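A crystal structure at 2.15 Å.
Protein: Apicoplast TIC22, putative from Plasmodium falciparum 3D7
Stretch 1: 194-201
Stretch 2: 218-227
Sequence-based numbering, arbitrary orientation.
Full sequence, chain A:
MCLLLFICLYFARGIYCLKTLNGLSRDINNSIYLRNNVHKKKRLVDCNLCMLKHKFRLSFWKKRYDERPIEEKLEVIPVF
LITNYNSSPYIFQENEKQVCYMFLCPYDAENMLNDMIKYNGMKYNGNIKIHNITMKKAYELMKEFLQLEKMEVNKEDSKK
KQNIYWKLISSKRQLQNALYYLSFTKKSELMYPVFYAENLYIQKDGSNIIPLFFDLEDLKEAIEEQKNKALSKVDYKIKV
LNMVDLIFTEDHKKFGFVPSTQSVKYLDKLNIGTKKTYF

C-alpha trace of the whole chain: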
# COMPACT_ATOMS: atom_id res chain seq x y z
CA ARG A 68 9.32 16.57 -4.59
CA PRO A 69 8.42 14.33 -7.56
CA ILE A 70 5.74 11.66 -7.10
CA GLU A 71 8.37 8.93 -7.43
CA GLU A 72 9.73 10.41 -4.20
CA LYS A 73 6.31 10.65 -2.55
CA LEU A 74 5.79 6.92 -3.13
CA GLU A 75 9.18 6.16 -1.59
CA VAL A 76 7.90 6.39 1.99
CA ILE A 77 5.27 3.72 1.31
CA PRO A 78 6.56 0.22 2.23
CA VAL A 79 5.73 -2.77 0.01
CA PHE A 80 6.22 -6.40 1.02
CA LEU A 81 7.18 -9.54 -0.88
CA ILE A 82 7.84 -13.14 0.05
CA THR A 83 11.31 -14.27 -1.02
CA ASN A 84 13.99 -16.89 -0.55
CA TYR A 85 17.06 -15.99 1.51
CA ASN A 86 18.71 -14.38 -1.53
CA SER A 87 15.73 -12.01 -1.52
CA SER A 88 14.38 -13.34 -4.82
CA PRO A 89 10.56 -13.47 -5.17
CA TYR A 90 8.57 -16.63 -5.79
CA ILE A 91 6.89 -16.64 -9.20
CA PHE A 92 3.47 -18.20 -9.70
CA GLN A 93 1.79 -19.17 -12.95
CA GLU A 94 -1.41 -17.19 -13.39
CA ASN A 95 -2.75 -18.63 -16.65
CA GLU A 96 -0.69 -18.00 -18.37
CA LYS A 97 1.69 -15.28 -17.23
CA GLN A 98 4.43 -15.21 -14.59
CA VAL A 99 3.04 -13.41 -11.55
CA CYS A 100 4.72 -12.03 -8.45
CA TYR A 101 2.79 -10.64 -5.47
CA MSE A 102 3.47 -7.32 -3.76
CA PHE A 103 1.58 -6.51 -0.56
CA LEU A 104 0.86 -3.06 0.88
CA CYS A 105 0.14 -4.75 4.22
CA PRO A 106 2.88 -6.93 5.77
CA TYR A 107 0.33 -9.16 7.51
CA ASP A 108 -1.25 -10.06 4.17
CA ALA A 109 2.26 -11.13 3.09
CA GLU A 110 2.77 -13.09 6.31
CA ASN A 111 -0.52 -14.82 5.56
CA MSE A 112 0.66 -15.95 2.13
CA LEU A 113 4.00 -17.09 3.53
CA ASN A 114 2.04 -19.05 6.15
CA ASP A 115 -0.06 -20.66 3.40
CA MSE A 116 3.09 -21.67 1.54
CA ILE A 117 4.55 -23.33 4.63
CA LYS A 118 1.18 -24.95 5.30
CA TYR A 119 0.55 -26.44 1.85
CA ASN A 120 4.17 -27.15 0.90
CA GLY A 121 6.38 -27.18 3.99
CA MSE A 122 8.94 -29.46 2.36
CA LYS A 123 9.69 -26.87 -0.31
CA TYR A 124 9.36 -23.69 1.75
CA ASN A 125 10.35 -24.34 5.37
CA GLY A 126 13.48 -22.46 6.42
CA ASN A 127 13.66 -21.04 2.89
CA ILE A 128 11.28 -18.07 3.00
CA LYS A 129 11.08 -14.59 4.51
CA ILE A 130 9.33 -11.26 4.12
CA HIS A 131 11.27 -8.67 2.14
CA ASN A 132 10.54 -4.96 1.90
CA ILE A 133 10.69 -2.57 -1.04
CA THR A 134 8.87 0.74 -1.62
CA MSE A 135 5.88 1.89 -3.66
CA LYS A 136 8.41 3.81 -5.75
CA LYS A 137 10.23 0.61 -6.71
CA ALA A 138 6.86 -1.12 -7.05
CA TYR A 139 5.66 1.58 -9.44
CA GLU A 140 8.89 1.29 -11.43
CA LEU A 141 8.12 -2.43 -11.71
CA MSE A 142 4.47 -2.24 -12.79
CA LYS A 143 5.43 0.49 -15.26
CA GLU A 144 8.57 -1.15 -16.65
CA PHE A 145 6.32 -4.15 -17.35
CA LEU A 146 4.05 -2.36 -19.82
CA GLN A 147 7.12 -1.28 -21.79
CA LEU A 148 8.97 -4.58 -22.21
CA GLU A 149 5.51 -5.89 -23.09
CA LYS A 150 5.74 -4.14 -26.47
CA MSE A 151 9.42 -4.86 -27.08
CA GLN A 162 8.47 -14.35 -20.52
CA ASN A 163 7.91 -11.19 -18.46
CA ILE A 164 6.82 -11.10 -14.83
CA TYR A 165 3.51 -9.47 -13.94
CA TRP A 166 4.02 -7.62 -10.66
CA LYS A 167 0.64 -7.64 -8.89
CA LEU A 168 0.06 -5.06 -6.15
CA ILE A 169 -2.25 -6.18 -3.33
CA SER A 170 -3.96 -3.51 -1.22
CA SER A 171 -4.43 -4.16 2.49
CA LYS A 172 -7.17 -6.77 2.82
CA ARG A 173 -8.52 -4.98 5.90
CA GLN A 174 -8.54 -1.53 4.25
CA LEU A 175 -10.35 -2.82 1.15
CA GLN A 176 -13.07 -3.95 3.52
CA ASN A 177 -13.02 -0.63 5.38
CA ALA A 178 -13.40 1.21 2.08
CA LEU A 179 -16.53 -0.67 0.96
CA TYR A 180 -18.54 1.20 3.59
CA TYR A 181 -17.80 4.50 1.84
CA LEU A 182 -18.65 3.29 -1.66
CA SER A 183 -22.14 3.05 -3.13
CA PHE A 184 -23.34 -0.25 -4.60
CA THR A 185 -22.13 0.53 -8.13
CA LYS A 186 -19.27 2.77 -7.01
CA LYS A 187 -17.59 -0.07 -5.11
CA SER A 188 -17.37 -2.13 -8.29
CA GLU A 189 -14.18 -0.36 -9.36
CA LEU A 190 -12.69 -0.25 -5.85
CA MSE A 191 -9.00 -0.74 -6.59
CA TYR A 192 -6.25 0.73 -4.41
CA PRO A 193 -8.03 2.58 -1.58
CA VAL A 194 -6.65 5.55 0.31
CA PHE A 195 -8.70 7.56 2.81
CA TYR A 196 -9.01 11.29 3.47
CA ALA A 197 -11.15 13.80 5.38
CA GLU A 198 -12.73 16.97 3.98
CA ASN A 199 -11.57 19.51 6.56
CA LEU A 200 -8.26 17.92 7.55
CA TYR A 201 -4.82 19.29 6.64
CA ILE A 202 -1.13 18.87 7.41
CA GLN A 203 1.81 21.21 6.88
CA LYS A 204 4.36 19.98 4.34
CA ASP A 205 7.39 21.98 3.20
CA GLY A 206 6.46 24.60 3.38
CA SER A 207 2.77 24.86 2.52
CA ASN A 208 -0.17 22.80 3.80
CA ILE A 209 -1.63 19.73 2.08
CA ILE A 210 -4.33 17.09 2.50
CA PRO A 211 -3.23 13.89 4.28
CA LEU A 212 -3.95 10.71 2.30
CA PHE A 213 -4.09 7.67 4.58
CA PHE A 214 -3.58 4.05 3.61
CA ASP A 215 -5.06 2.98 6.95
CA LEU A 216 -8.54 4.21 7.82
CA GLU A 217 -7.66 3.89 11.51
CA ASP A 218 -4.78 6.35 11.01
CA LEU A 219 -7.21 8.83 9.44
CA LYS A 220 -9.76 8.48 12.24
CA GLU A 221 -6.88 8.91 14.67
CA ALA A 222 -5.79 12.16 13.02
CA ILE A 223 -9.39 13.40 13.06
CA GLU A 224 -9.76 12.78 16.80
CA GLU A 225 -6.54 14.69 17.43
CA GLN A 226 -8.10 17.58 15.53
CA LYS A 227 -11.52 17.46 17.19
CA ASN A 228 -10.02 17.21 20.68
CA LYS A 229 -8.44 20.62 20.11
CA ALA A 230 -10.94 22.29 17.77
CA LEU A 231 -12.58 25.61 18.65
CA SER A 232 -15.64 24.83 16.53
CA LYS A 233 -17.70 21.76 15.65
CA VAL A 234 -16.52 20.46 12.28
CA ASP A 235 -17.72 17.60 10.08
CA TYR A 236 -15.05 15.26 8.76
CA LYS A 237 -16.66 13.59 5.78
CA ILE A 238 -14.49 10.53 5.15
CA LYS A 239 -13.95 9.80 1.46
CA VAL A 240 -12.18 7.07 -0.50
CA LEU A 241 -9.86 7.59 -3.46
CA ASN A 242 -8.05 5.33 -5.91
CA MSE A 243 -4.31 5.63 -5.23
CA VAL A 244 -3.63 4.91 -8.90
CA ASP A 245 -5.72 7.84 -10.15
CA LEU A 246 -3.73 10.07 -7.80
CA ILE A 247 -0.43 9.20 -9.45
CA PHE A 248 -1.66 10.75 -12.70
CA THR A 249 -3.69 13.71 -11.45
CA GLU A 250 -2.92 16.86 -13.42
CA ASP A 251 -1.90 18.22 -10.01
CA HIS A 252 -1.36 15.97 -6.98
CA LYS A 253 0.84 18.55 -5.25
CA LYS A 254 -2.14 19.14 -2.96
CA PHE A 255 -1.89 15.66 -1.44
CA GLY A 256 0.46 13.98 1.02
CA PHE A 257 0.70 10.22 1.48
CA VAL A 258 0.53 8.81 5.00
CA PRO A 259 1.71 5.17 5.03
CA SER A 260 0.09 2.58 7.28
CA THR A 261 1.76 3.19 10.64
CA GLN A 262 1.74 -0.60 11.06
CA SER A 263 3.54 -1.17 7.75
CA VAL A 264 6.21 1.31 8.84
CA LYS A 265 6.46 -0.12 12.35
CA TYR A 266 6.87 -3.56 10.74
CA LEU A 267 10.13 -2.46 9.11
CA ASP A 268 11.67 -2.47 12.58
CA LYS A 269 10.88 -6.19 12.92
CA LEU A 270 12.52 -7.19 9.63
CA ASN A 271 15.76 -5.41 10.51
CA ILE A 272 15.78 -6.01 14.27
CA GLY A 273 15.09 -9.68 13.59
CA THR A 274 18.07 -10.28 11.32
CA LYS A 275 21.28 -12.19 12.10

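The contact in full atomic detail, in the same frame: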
# COMPACT_ATOMS: atom_id res chain seq x y z
N VAL A 194 -7.26 4.69 -0.69
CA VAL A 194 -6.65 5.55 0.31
C VAL A 194 -7.76 6.43 0.86
O VAL A 194 -8.73 6.72 0.16
CB VAL A 194 -5.49 6.40 -0.26
CG1 VAL A 194 -4.24 5.54 -0.46
CG2 VAL A 194 -5.90 7.05 -1.57
N PHE A 195 -7.64 6.83 2.12
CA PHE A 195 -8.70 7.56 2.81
C PHE A 195 -8.29 9.00 3.11
O PHE A 195 -7.13 9.28 3.40
CB PHE A 195 -9.07 6.85 4.11
CG PHE A 195 -9.41 5.39 3.94
CD1 PHE A 195 -10.72 4.99 3.75
CD2 PHE A 195 -8.41 4.43 3.96
CE1 PHE A 195 -11.04 3.65 3.58
CE2 PHE A 195 -8.72 3.09 3.80
CZ PHE A 195 -10.03 2.70 3.61
N TYR A 196 -9.26 9.91 3.06
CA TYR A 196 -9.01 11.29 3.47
C TYR A 196 -10.26 11.95 4.04
O TYR A 196 -11.38 11.48 3.83
CB TYR A 196 -8.44 12.12 2.31
CG TYR A 196 -9.47 12.64 1.34
CD1 TYR A 196 -9.93 13.95 1.42
CD2 TYR A 196 -9.99 11.82 0.35
CE1 TYR A 196 -10.87 14.44 0.53
CE2 TYR A 196 -10.94 12.30 -0.54
CZ TYR A 196 -11.38 13.60 -0.45
OH TYR A 196 -12.32 14.08 -1.33
N ALA A 197 -10.06 13.05 4.77
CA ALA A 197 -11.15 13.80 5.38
C ALA A 197 -11.23 15.20 4.80
O ALA A 197 -10.21 15.84 4.54
CB ALA A 197 -10.99 13.84 6.89
N GLU A 198 -12.46 15.68 4.61
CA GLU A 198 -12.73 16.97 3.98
C GLU A 198 -11.97 18.15 4.59
O GLU A 198 -11.31 18.91 3.88
CB GLU A 198 -14.23 17.27 4.04
CG GLU A 198 -15.09 16.28 3.27
CD GLU A 198 -15.09 16.54 1.78
OE1 GLU A 198 -14.00 16.56 1.17
OE2 GLU A 198 -16.19 16.71 1.22
N ASN A 199 -12.08 18.31 5.90
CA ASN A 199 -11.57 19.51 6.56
C ASN A 199 -10.28 19.28 7.32
O ASN A 199 -9.99 19.98 8.29
CB ASN A 199 -12.65 20.08 7.49
CG ASN A 199 -13.90 20.51 6.74
OD1 ASN A 199 -13.88 21.47 5.98
ND2 ASN A 199 -14.99 19.79 6.95
N LEU A 200 -9.50 18.30 6.87
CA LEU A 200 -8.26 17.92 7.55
C LEU A 200 -7.03 18.27 6.70
O LEU A 200 -6.99 17.97 5.51
CB LEU A 200 -8.27 16.43 7.86
CG LEU A 200 -7.07 15.90 8.66
CD1 LEU A 200 -7.04 16.55 10.04
CD2 LEU A 200 -7.13 14.39 8.78
N TYR A 201 -6.04 18.89 7.33
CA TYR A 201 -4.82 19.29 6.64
C TYR A 201 -3.57 18.90 7.43
O TYR A 201 -3.65 18.55 8.60
CB TYR A 201 -4.82 20.80 6.38
CG TYR A 201 -5.98 21.29 5.54
CD1 TYR A 201 -5.86 21.44 4.17
CD2 TYR A 201 -7.19 21.61 6.14
CE1 TYR A 201 -6.91 21.90 3.41
CE2 TYR A 201 -8.26 22.07 5.38
CZ TYR A 201 -8.11 22.21 4.02
OH TYR A 201 -9.17 22.66 3.26
N ASP A 218 -5.71 5.22 10.89
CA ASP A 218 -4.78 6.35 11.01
C ASP A 218 -5.52 7.66 10.76
O ASP A 218 -5.28 8.65 11.45
CB ASP A 218 -3.62 6.21 10.03
CG ASP A 218 -2.65 5.09 10.41
OD1 ASP A 218 -2.65 4.66 11.59
OD2 ASP A 218 -1.88 4.65 9.54
N LEU A 219 -6.40 7.67 9.77
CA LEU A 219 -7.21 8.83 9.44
C LEU A 219 -8.09 9.22 10.62
O LEU A 219 -8.07 10.36 11.08
CB LEU A 219 -8.06 8.58 8.20
CG LEU A 219 -9.11 9.65 7.88
CD1 LEU A 219 -8.45 11.01 7.69
CD2 LEU A 219 -9.93 9.28 6.66
N LYS A 220 -8.88 8.25 11.10
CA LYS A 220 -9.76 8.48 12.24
C LYS A 220 -8.98 8.95 13.46
O LYS A 220 -9.49 9.70 14.29
CB LYS A 220 -10.55 7.21 12.58
CG LYS A 220 -11.67 6.92 11.60
CD LYS A 220 -12.43 5.65 11.97
CE LYS A 220 -13.59 5.41 11.00
NZ LYS A 220 -14.25 4.09 11.22
N GLU A 221 -7.73 8.52 13.56
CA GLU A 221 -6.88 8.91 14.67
C GLU A 221 -6.46 10.37 14.53
O GLU A 221 -6.37 11.09 15.52
CB GLU A 221 -5.66 8.00 14.76
CG GLU A 221 -5.08 7.88 16.15
CD GLU A 221 -4.53 6.49 16.42
OE1 GLU A 221 -4.55 6.06 17.60
OE2 GLU A 221 -4.09 5.82 15.46
N ALA A 222 -6.21 10.79 13.30
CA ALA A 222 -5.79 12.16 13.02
C ALA A 222 -6.97 13.13 13.16
O ALA A 222 -6.80 14.30 13.50
CB ALA A 222 -5.18 12.26 11.63
N ILE A 223 -8.17 12.62 12.90
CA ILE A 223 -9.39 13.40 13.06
C ILE A 223 -9.66 13.67 14.54
O ILE A 223 -9.97 14.80 14.92
CB ILE A 223 -10.60 12.67 12.45
CG1 ILE A 223 -10.50 12.69 10.92
CG2 ILE A 223 -11.89 13.32 12.90
CD1 ILE A 223 -11.50 11.78 10.23
N GLU A 224 -9.53 12.64 15.37
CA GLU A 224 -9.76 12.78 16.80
C GLU A 224 -8.77 13.75 17.44
O GLU A 224 -9.13 14.48 18.36
CB GLU A 224 -9.71 11.42 17.50
CG GLU A 224 -10.91 10.54 17.22
CD GLU A 224 -12.22 11.29 17.43
OE1 GLU A 224 -12.51 11.68 18.58
OE2 GLU A 224 -12.96 11.49 16.44
N GLU A 225 -7.54 13.74 16.95
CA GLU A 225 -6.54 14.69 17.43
C GLU A 225 -6.98 16.12 17.11
O GLU A 225 -6.71 17.05 17.87
CB GLU A 225 -5.18 14.42 16.79
CG GLU A 225 -4.12 15.46 17.14
CD GLU A 225 -2.86 15.31 16.30
OE1 GLU A 225 -2.00 16.21 16.36
OE2 GLU A 225 -2.74 14.29 15.59
N GLN A 226 -7.66 16.27 15.98
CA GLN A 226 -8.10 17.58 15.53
C GLN A 226 -9.34 18.04 16.30
O GLN A 226 -9.43 19.19 16.71
CB GLN A 226 -8.38 17.57 14.03
CG GLN A 226 -8.67 18.94 13.46
CD GLN A 226 -7.52 19.89 13.65
OE1 GLN A 226 -6.35 19.49 13.58
NE2 GLN A 226 -7.83 21.17 13.88
N LYS A 227 -10.29 17.13 16.48
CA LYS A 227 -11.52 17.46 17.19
C LYS A 227 -11.27 17.75 18.67
O LYS A 227 -11.90 18.64 19.25
CB LYS A 227 -12.56 16.34 17.03
CG LYS A 227 -12.94 16.08 15.58
CD LYS A 227 -14.34 15.49 15.46
CE LYS A 227 -14.46 14.15 16.16
NZ LYS A 227 -15.69 13.41 15.73

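What holds the two stretches together? No hydrogen bond or salt bridge crosses between them; the contact is apolar packing that buries about 300 Å², both sides summed. Strand 194-197 and helix 218-227 run in nearly the same direction, 15° apart, with their axes 8.6 Å from each other at closest approach. Most of the covered surface belongs to two leucines, Leu219 on the helix and Leu200 just after the strand; both are buried, where branched, wholly apolar side chains suit a contact without polar partners.

How does Leu219 reach so many neighbours? Its CA-to-CB bond points toward the strand, and, with a t, p rotamer, its two methyls reach different neighbours. CD2 lies 3.6 Å from CB of Phe195 and 3.7 Å from the backbone N of Tyr196, whereas CD1 packs 3.9 Å from CB of Ala197. Strand alternation suits this arrangement: Phe195 and Ala197 direct CB toward the helix, and the CA-to-CB bond of Tyr196 points away. The ring of Phe195 then leads away, leaving its CB near the leucine.

What brings Leu200 into the contact? A type I turn from Ala197 to Leu200, with a weak hydrogen bond of 3.5 Å from Leu200 N to Ala197 O, redirects the chain after the strand. Leu200 again faces the helix, also with a t, p rotamer. Its CD2 sits 3.8 Å from CD1 of Leu219, 4.1 Å from CB of Ala222 and 4.3 Å from CG1 of Ile223, while its CD1 approaches CB of Gln226 at 4.3 Å.

Why do the smaller and polar residues fit? Ala197 presents a single methyl, its CB also 4.0 Å from CD1 of Ile223, whose CA-to-CB bond points sideways. Ala222 likewise offers only a methyl to Leu200. Gln226, partly exposed, contributes its aliphatic CB.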